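Side-chain contacts in putative nitrate transport protein (PDB 3MST), which probably serves in nitrate transport, its two-lobed alpha/beta fold being consistent with that of a substrate-binding protein, although its ligand is not established: residues A105-Y110 with S231-E236; E170-Y175 with V216-A221; E187-I192 with K207-Y212. All blocks are in the same frame, centred on the assembly; numbering follows the deposited sequence. Where two conformers were deposited one is given.

Contact 1: A105-Y110 with S231-E236; sequences ARILAY and SRVVPE
R106 lays its guanidinium over V233: CG1 of V233 sits 3.7 Å above the plane of the group, over its centre, and also 3.8 Å from CB of R106. The arginine chain leaves the helix with CG beside the backbone N and bends at chi3 (56°), which carries the flat head past the valine, the two side chains running in opposite directions. The valine methyl therefore touches both the aliphatic root and the charged end of R106. At the edge of the guanidinium, in its plane, a water accepts from NH2 of R106 at 2.9 Å and donates to O of V233 at 3.1 Å, so the arginine reaches the loop carbonyl through solvent while its face stays on the methyl. One residue on, I107 crosses V233 at about a right angle, its CG1 lying 4.2 Å from V233 CG1. A second water receives NH1 of R232 at 2.9 Å, in the plane of that guanidinium, and gives a hydrogen bond to O of I107 at 3.0 Å. The same NH1 is also hydrogen-bonded to the hydroxyl of Y111. Helix 100-112 turns A105 and A109 onto strands 91-94 and 115-118 of the five-stranded sheet, while I107 packs on L229 and Y230 at the end of helix 220-230, just before the loop that carries V233.

Contact 2: E170-Y175 with V216-A221; sequences EVIEAY and VTKKRA
Beside V216, which packs on both I172 and Y175, OG1 of T217 is gripped twice: it accepts from N of K219 at 3.1 Å with a nearly straight N-H...O angle of 165°, and it is hydrogen-bonded to OE1 of E222. The first bond closes an ST turn, which leads the chain out of strand 215-217 to K219, the N-cap residue of helix 220-230. Across the contact the touching atoms are all carbon. The two methyls of V216 divide the work: CG2 approaches the Y175 ring obliquely, 3.6 Å from CD1 and 4.0 Å from CE1, while CG1 meets CG2 of I172 at 4.2 Å. With CG anti to the backbone N (chi1 -159°), the tyrosine ring extends from the helix alongside V216, and its hydroxyl is tied beyond it to O of V30. The other branch of I172 serves a different partner, CD1 resting 3.8 Å from CD of K218. CG and CD of K218 make this contact; the bend at chi3 (-68°) turns only the chain beyond them, and the amino group takes no part. I172 also lies on F73 and A74, and Y175 on V76, all of strand 71-77, to which T217 is hydrogen-bonded through G75. Helix 169-184 is thus laid over the border of a mixed sheet in which 215-217 is an outermost strand; the strand order 45-47, 22-24, 57-61, 160-164, 71-77, with 160-164 antiparallel, is consistent with a lobe of a type II periplasmic-binding-protein fold.

Contact 3: E187-I192 with K207-Y212; sequences ERAAEI and KIIGIY
I209 pushes CD1 against the helix surface made by A189 and A190, 3.6 Å from CB of A189 and 3.7 Å from the backbone N of A190. CB of A190 is a looser neighbour of the same methyl, at 4.4 Å. Two near-extended torsions put it there: CG1 is anti to the backbone N (chi1 -168°) and chi2 is 166°, so the branch reaches straight out and only its last carbon makes the contact. Both residues of helix 186-197 that receive it end at CB, which lets the methyl approach the backbone itself, and the CA atoms of A190 and I209 are 6.7 Å apart. Helices 186-197 and 202-208 follow each other in the chain, and I209 packs the segment 207-212 back onto helix 186-197, within a helical layer that includes a third helix, 169-184: I182 touches both A189 and I209, and F181 lies on A189. H186 and I193 also meet I209 from within helix 186-197, while M205 and K206 cover A190. Past I209 the chain keeps helical angles, and N of I211 is hydrogen-bonded to O of I208 at 3.0 Å. That carbonyl oxygen also stands over one face of the Y212 ring, 4.1 Å above its plane and offset toward the rim. The backbone of Y212 is in turn hydrogen-bonded to D79.

In the fold
Contacts 2 and 3 share one region of the chain: helices 169-184 and 186-197 supply their first segments, and strand 215-217 of contact 2 is the next element after helix 202-208 of contact 3. Their centres are 22 Å apart. Contact 1 spans the longest stretch of sequence and encloses both others; its centre lies 25 Å from that of contact 2 and 29 Å from that of contact 3, on the opposite side of the chain's centre from the latter. Contact 2 sits at the 215-217 edge of the six-stranded sheet, whereas contact 1 brings the C-terminal region to a helix of the five-stranded sheet, consistent with a link between two lobes.

Contact 1: A105-Y110 with S231-E236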
loop_
_atom_site.group_PDB
_atom_site.type_symbol
_atom_site.label_atom_id
_atom_site.label_comp_id
_atom_site.label_asym_id
_atom_site.label_seq_id
_atom_site.Cartn_x
_atom_site.Cartn_y
_atom_site.Cartn_z
ATOM N N ALA A 105 2.959 2.330 -12.290
ATOM C CA ALA A 105 3.460 3.049 -13.472
ATOM C C ALA A 105 3.179 2.267 -14.744
ATOM O O ALA A 105 2.815 2.828 -15.773
ATOM C CB ALA A 105 4.963 3.349 -13.361
ATOM N N ARG A 106 3.407 0.961 -14.689
ATOM C CA ARG A 106 3.126 0.091 -15.856
ATOM C C ARG A 106 1.657 0.038 -16.207
ATOM O O ARG A 106 1.308 0.011 -17.396
ATOM C CB ARG A 106 3.664 -1.311 -15.633
ATOM C CG ARG A 106 5.202 -1.361 -15.655
ATOM C CD ARG A 106 5.762 -2.722 -15.319
ATOM N NE ARG A 106 5.186 -3.736 -16.243
ATOM C CZ ARG A 106 5.072 -5.061 -16.035
ATOM N NH1 ARG A 106 5.518 -5.663 -14.937
ATOM N NH2 ARG A 106 4.463 -5.810 -16.960
ATOM N N ILE A 107 0.773 0.086 -15.226
ATOM C CA ILE A 107 -0.666 0.137 -15.506
ATOM C C ILE A 107 -1.018 1.467 -16.161
ATOM O O ILE A 107 -1.668 1.526 -17.204
ATOM C CB ILE A 107 -1.501 -0.064 -14.202
ATOM C CG1 ILE A 107 -1.303 -1.513 -13.748
ATOM C CG2 ILE A 107 -2.976 0.418 -14.395
ATOM C CD1 ILE A 107 -1.803 -1.796 -12.442
ATOM N N LEU A 108 -0.487 2.555 -15.609
ATOM C CA LEU A 108 -0.775 3.875 -16.081
ATOM C C LEU A 108 -0.205 4.105 -17.478
ATOM O O LEU A 108 -0.802 4.860 -18.304
ATOM C CB LEU A 108 -0.218 4.923 -15.128
ATOM C CG LEU A 108 -0.508 6.383 -15.467
ATOM C CD1 LEU A 108 -1.992 6.736 -15.656
ATOM C CD2 LEU A 108 0.115 7.306 -14.391
ATOM N N ALA A 109 0.956 3.510 -17.732
ATOM C CA ALA A 109 1.647 3.684 -19.011
ATOM C C ALA A 109 0.793 3.249 -20.195
ATOM O O ALA A 109 0.947 3.771 -21.299
ATOM C CB ALA A 109 2.949 2.952 -19.008
ATOM N N TYR A 110 -0.102 2.285 -19.982
ATOM C CA TYR A 110 -0.989 1.856 -21.073
ATOM C C TYR A 110 -1.854 3.000 -21.561
ATOM O O TYR A 110 -2.016 3.239 -22.763
ATOM C CB TYR A 110 -1.876 0.671 -20.587
ATOM C CG TYR A 110 -2.792 0.188 -21.672
ATOM C CD1 TYR A 110 -2.309 -0.685 -22.652
ATOM C CD2 TYR A 110 -4.094 0.636 -21.769
ATOM C CE1 TYR A 110 -3.149 -1.108 -23.718
ATOM C CE2 TYR A 110 -4.952 0.228 -22.818
ATOM C CZ TYR A 110 -4.447 -0.639 -23.789
ATOM O OH TYR A 110 -5.311 -1.009 -24.827
ATOM N N SER A 231 -3.326 -8.166 -12.148
ATOM C CA SER A 231 -2.827 -9.300 -12.917
ATOM C C SER A 231 -2.273 -8.901 -14.282
ATOM O O SER A 231 -1.526 -9.682 -14.880
ATOM C CB SER A 231 -3.901 -10.368 -13.099
ATOM O OG SER A 231 -4.195 -10.996 -11.882
ATOM N N ARG A 232 -2.620 -7.706 -14.764
ATOM C CA ARG A 232 -2.016 -7.205 -16.013
ATOM C C ARG A 232 -0.510 -7.179 -15.922
ATOM O O ARG A 232 0.190 -7.362 -16.925
ATOM C CB ARG A 232 -2.495 -5.795 -16.372
ATOM C CG ARG A 232 -3.934 -5.665 -16.694
ATOM C CD ARG A 232 -4.296 -4.242 -16.925
ATOM N NE ARG A 232 -5.691 -4.117 -17.257
ATOM C CZ ARG A 232 -6.313 -2.971 -17.519
ATOM N NH1 ARG A 232 -5.661 -1.818 -17.557
ATOM N NH2 ARG A 232 -7.611 -2.998 -17.787
ATOM N N VAL A 233 0.003 -6.952 -14.727
ATOM C CA VAL A 233 1.439 -6.787 -14.490
ATOM C C VAL A 233 2.078 -7.834 -13.529
ATOM O O VAL A 233 3.299 -7.961 -13.537
ATOM C CB VAL A 233 1.779 -5.342 -14.043
ATOM C CG1 VAL A 233 1.395 -4.377 -15.149
ATOM C CG2 VAL A 233 1.082 -4.985 -12.717
ATOM N N VAL A 234 1.252 -8.567 -12.752
ATOM C CA VAL A 234 1.648 -9.664 -11.876
ATOM C C VAL A 234 0.694 -10.854 -12.196
ATOM O O VAL A 234 -0.322 -11.068 -11.548
ATOM C CB VAL A 234 1.537 -9.281 -10.385
ATOM C CG1 VAL A 234 1.971 -10.467 -9.525
ATOM C CG2 VAL A 234 2.449 -8.085 -10.105
ATOM N N PRO A 235 0.998 -11.611 -13.258
ATOM C CA PRO A 235 0.035 -12.604 -13.732
ATOM C C PRO A 235 -0.333 -13.680 -12.706
ATOM O O PRO A 235 -1.486 -14.184 -12.727
ATOM C CB PRO A 235 0.734 -13.204 -14.959
ATOM C CG PRO A 235 1.694 -12.225 -15.409
ATOM C CD PRO A 235 2.076 -11.370 -14.236
ATOM N N GLU A 236 0.629 -13.993 -11.833
ATOM C CA GLU A 236 0.454 -14.943 -10.737
ATOM C C GLU A 236 -0.723 -14.596 -9.805
ATOM O O GLU A 236 -1.220 -15.457 -9.069
ATOM C CB GLU A 236 1.768 -15.034 -9.927
ATOM C CG GLU A 236 3.009 -15.454 -10.738
ATOM C CD GLU A 236 3.741 -14.285 -11.422
ATOM O OE1 GLU A 236 3.241 -13.132 -11.494
ATOM O OE2 GLU A 236 4.860 -14.537 -11.905
HETATM O O HOH W 1 4.676 -8.599 -16.297
HETATM O O HOH W 2 -2.906 -1.091 -17.786
#

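Contact 2: E170-Y175 with V216-A221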
loop_
_atom_site.group_PDB
_atom_site.type_symbol
_atom_site.label_atom_id
_atom_site.label_comp_id
_atom_site.label_asym_id
_atom_site.label_seq_id
_atom_site.Cartn_x
_atom_site.Cartn_y
_atom_site.Cartn_z
ATOM N N GLU A 170 -11.391 -9.698 13.622
ATOM C CA GLU A 170 -10.645 -8.957 14.672
ATOM C C GLU A 170 -9.546 -8.052 14.043
ATOM O O GLU A 170 -9.259 -6.988 14.542
ATOM C CB GLU A 170 -10.019 -9.935 15.682
ATOM C CG GLU A 170 -10.999 -10.857 16.451
ATOM C CD GLU A 170 -11.364 -12.218 15.813
ATOM O OE1 GLU A 170 -11.182 -12.455 14.591
ATOM O OE2 GLU A 170 -11.904 -13.067 16.572
ATOM N N VAL A 171 -8.939 -8.507 12.949
ATOM C CA VAL A 171 -7.887 -7.750 12.290
ATOM C C VAL A 171 -8.529 -6.548 11.570
ATOM O O VAL A 171 -8.023 -5.458 11.627
ATOM C CB VAL A 171 -7.065 -8.637 11.339
ATOM C CG1 VAL A 171 -6.109 -7.748 10.494
ATOM C CG2 VAL A 171 -6.275 -9.688 12.114
ATOM N N ILE A 172 -9.662 -6.754 10.905
ATOM C CA ILE A 172 -10.379 -5.679 10.247
ATOM C C ILE A 172 -10.808 -4.604 11.233
ATOM O O ILE A 172 -10.631 -3.408 10.985
ATOM C CB ILE A 172 -11.640 -6.181 9.429
ATOM C CG1 ILE A 172 -11.219 -7.140 8.305
ATOM C CG2 ILE A 172 -12.394 -4.982 8.866
ATOM C CD1 ILE A 172 -12.300 -7.871 7.612
ATOM N N GLU A 173 -11.379 -5.056 12.351
ATOM C CA GLU A 173 -11.863 -4.164 13.373
ATOM C C GLU A 173 -10.730 -3.319 13.955
ATOM O O GLU A 173 -10.877 -2.100 14.096
ATOM C CB GLU A 173 -12.609 -4.980 14.445
ATOM C CG GLU A 173 -13.917 -5.559 13.897
ATOM C CD GLU A 173 -14.496 -6.709 14.698
ATOM O OE1 GLU A 173 -13.911 -7.085 15.741
ATOM O OE2 GLU A 173 -15.549 -7.249 14.254
ATOM N N ALA A 174 -9.605 -3.955 14.268
ATOM C CA ALA A 174 -8.414 -3.245 14.776
ATOM C C ALA A 174 -7.929 -2.236 13.742
ATOM O O ALA A 174 -7.580 -1.102 14.065
ATOM C CB ALA A 174 -7.316 -4.202 15.169
ATOM N N TYR A 175 -7.930 -2.649 12.486
ATOM C CA TYR A 175 -7.456 -1.781 11.424
ATOM C C TYR A 175 -8.288 -0.491 11.344
ATOM O O TYR A 175 -7.742 0.614 11.248
ATOM C CB TYR A 175 -7.452 -2.538 10.095
ATOM C CG TYR A 175 -6.552 -1.961 9.040
ATOM C CD1 TYR A 175 -7.017 -0.969 8.176
ATOM C CD2 TYR A 175 -5.256 -2.390 8.925
ATOM C CE1 TYR A 175 -6.195 -0.438 7.203
ATOM C CE2 TYR A 175 -4.376 -1.854 7.946
ATOM C CZ TYR A 175 -4.885 -0.876 7.115
ATOM O OH TYR A 175 -4.051 -0.351 6.142
ATOM N N VAL A 216 -10.943 0.754 4.245
ATOM C CA VAL A 216 -11.110 -0.685 4.095
ATOM C C VAL A 216 -12.328 -1.012 3.238
ATOM O O VAL A 216 -13.339 -0.321 3.348
ATOM C CB VAL A 216 -11.289 -1.329 5.498
ATOM C CG1 VAL A 216 -11.549 -2.864 5.389
ATOM C CG2 VAL A 216 -10.070 -1.048 6.335
ATOM N N THR A 217 -12.213 -2.004 2.379
ATOM C CA THR A 217 -13.358 -2.580 1.708
ATOM C C THR A 217 -13.365 -4.084 1.866
ATOM O O THR A 217 -12.349 -4.755 1.788
ATOM C CB THR A 217 -13.420 -2.179 0.222
ATOM O OG1 THR A 217 -14.552 -2.809 -0.392
ATOM C CG2 THR A 217 -12.133 -2.546 -0.531
ATOM N N LYS A 218 -14.558 -4.640 2.051
ATOM C CA LYS A 218 -14.791 -6.071 2.025
ATOM C C LYS A 218 -15.664 -6.491 0.836
ATOM O O LYS A 218 -16.142 -7.639 0.783
ATOM C CB LYS A 218 -15.487 -6.546 3.351
ATOM C CG LYS A 218 -14.676 -6.411 4.577
ATOM C CD LYS A 218 -15.462 -6.971 5.784
ATOM C CE LYS A 218 -16.688 -6.154 6.156
ATOM N NZ LYS A 218 -17.407 -6.793 7.311
ATOM N N LYS A 219 -15.919 -5.562 -0.079
ATOM C CA LYS A 219 -16.834 -5.823 -1.203
ATOM C C LYS A 219 -16.135 -6.736 -2.216
ATOM O O LYS A 219 -15.144 -6.329 -2.841
ATOM C CB LYS A 219 -17.243 -4.508 -1.893
ATOM C CG LYS A 219 -18.044 -3.514 -1.037
ATOM C CD LYS A 219 -18.567 -2.332 -1.866
ATOM C CE LYS A 219 -19.033 -1.147 -1.001
ATOM N NZ LYS A 219 -19.305 0.093 -1.809
ATOM N N ARG A 220 -16.689 -7.929 -2.412
ATOM C CA ARG A 220 -16.084 -8.945 -3.255
ATOM C C ARG A 220 -15.747 -8.389 -4.637
ATOM O O ARG A 220 -14.639 -8.634 -5.128
ATOM C CB ARG A 220 -16.963 -10.175 -3.415
ATOM C CG ARG A 220 -16.257 -11.303 -4.150
ATOM C CD ARG A 220 -17.133 -12.564 -4.374
ATOM N NE ARG A 220 -16.309 -13.515 -5.044
ATOM C CZ ARG A 220 -15.350 -14.230 -4.479
ATOM N NH1 ARG A 220 -15.272 -14.370 -3.157
ATOM N NH2 ARG A 220 -14.504 -14.862 -5.254
ATOM N N ALA A 221 -16.665 -7.653 -5.262
ATOM C CA ALA A 221 -16.402 -7.203 -6.611
ATOM C C ALA A 221 -15.211 -6.264 -6.677
ATOM O O ALA A 221 -14.526 -6.247 -7.700
ATOM C CB ALA A 221 -17.635 -6.514 -7.185
#

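Contact 3: E187-I192 with K207-Y212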
loop_
_atom_site.group_PDB
_atom_site.type_symbol
_atom_site.label_atom_id
_atom_site.label_comp_id
_atom_site.label_asym_id
_atom_site.label_seq_id
_atom_site.Cartn_x
_atom_site.Cartn_y
_atom_site.Cartn_z
ATOM N N GLU A 187 -0.107 14.215 14.429
ATOM C CA GLU A 187 1.268 14.373 14.915
ATOM C C GLU A 187 1.767 13.148 15.640
ATOM O O GLU A 187 2.907 12.660 15.384
ATOM C CB GLU A 187 1.483 15.620 15.795
ATOM C CG GLU A 187 2.932 15.758 16.375
ATOM N N ARG A 188 0.956 12.649 16.580
ATOM C CA ARG A 188 1.377 11.475 17.330
ATOM C C ARG A 188 1.549 10.283 16.392
ATOM O O ARG A 188 2.469 9.480 16.568
ATOM C CB ARG A 188 0.345 11.114 18.381
ATOM C CG ARG A 188 0.832 10.041 19.336
ATOM N N ALA A 189 0.586 10.116 15.484
ATOM C CA ALA A 189 0.671 9.017 14.494
ATOM C C ALA A 189 1.933 9.139 13.671
ATOM O O ALA A 189 2.664 8.153 13.497
ATOM C CB ALA A 189 -0.566 9.041 13.582
ATOM N N ALA A 190 2.273 10.352 13.242
ATOM C CA ALA A 190 3.514 10.559 12.489
ATOM C C ALA A 190 4.777 10.180 13.286
ATOM O O ALA A 190 5.710 9.546 12.752
ATOM C CB ALA A 190 3.612 11.998 11.980
ATOM N N GLU A 191 4.827 10.539 14.569
ATOM C CA GLU A 191 5.982 10.161 15.368
ATOM C C GLU A 191 6.084 8.657 15.559
ATOM O O GLU A 191 7.173 8.097 15.468
ATOM C CB GLU A 191 5.940 10.841 16.739
ATOM C CG GLU A 191 5.700 12.326 16.715
ATOM C CD GLU A 191 5.791 12.948 18.093
ATOM O OE1 GLU A 191 5.992 12.196 19.098
ATOM O OE2 GLU A 191 5.648 14.189 18.162
ATOM N N ILE A 192 4.944 7.988 15.802
ATOM C CA ILE A 192 4.959 6.548 15.969
ATOM C C ILE A 192 5.412 5.848 14.690
ATOM O O ILE A 192 6.233 4.945 14.716
ATOM C CB ILE A 192 3.569 5.998 16.428
ATOM C CG1 ILE A 192 3.217 6.494 17.842
ATOM C CG2 ILE A 192 3.612 4.487 16.390
ATOM C CD1 ILE A 192 1.670 6.535 18.043
ATOM N N LYS A 207 4.236 15.775 7.160
ATOM C CA LYS A 207 3.784 16.461 5.963
ATOM C C LYS A 207 2.799 15.642 5.152
ATOM O O LYS A 207 1.877 16.180 4.559
ATOM C CB LYS A 207 4.987 16.796 5.079
ATOM C CG LYS A 207 4.680 17.558 3.808
ATOM N N ILE A 208 3.004 14.329 5.087
ATOM C CA ILE A 208 2.238 13.489 4.152
ATOM C C ILE A 208 1.132 12.627 4.764
ATOM O O ILE A 208 0.326 12.052 4.024
ATOM C CB ILE A 208 3.179 12.605 3.281
ATOM C CG1 ILE A 208 3.788 11.437 4.059
ATOM C CG2 ILE A 208 4.239 13.484 2.551
ATOM C CD1 ILE A 208 4.715 10.557 3.256
ATOM N N ILE A 209 1.074 12.537 6.080
ATOM C CA ILE A 209 0.213 11.541 6.737
ATOM C C ILE A 209 -1.248 11.729 6.404
ATOM O O ILE A 209 -1.997 10.774 6.281
ATOM C CB ILE A 209 0.456 11.475 8.269
ATOM C CG1 ILE A 209 -0.234 10.219 8.851
ATOM C CG2 ILE A 209 0.084 12.824 8.935
ATOM C CD1 ILE A 209 0.213 9.905 10.201
ATOM N N GLY A 210 -1.677 12.978 6.235
ATOM C CA GLY A 210 -3.082 13.240 5.933
ATOM C C GLY A 210 -3.563 12.876 4.542
ATOM O O GLY A 210 -4.762 12.863 4.252
ATOM N N ILE A 211 -2.607 12.626 3.638
ATOM C CA ILE A 211 -2.958 12.311 2.252
ATOM C C ILE A 211 -3.475 10.882 2.131
ATOM O O ILE A 211 -4.276 10.581 1.270
ATOM C CB ILE A 211 -1.765 12.544 1.287
ATOM C CG1 ILE A 211 -1.216 13.986 1.408
ATOM C CG2 ILE A 211 -2.168 12.208 -0.163
ATOM C CD1 ILE A 211 0.125 14.210 0.701
ATOM N N TYR A 212 -2.975 9.967 2.943
ATOM C CA TYR A 212 -3.268 8.539 2.729
ATOM C C TYR A 212 -4.726 8.201 2.644
ATOM O O TYR A 212 -5.156 7.465 1.759
ATOM C CB TYR A 212 -2.608 7.712 3.825
ATOM C CG TYR A 212 -1.088 7.701 3.823
ATOM C CD1 TYR A 212 -0.359 7.317 2.703
ATOM C CD2 TYR A 212 -0.399 8.089 4.965
ATOM C CE1 TYR A 212 1.045 7.287 2.715
ATOM C CE2 TYR A 212 0.983 8.067 4.987
ATOM C CZ TYR A 212 1.720 7.647 3.876
ATOM O OH TYR A 212 3.088 7.649 3.926
#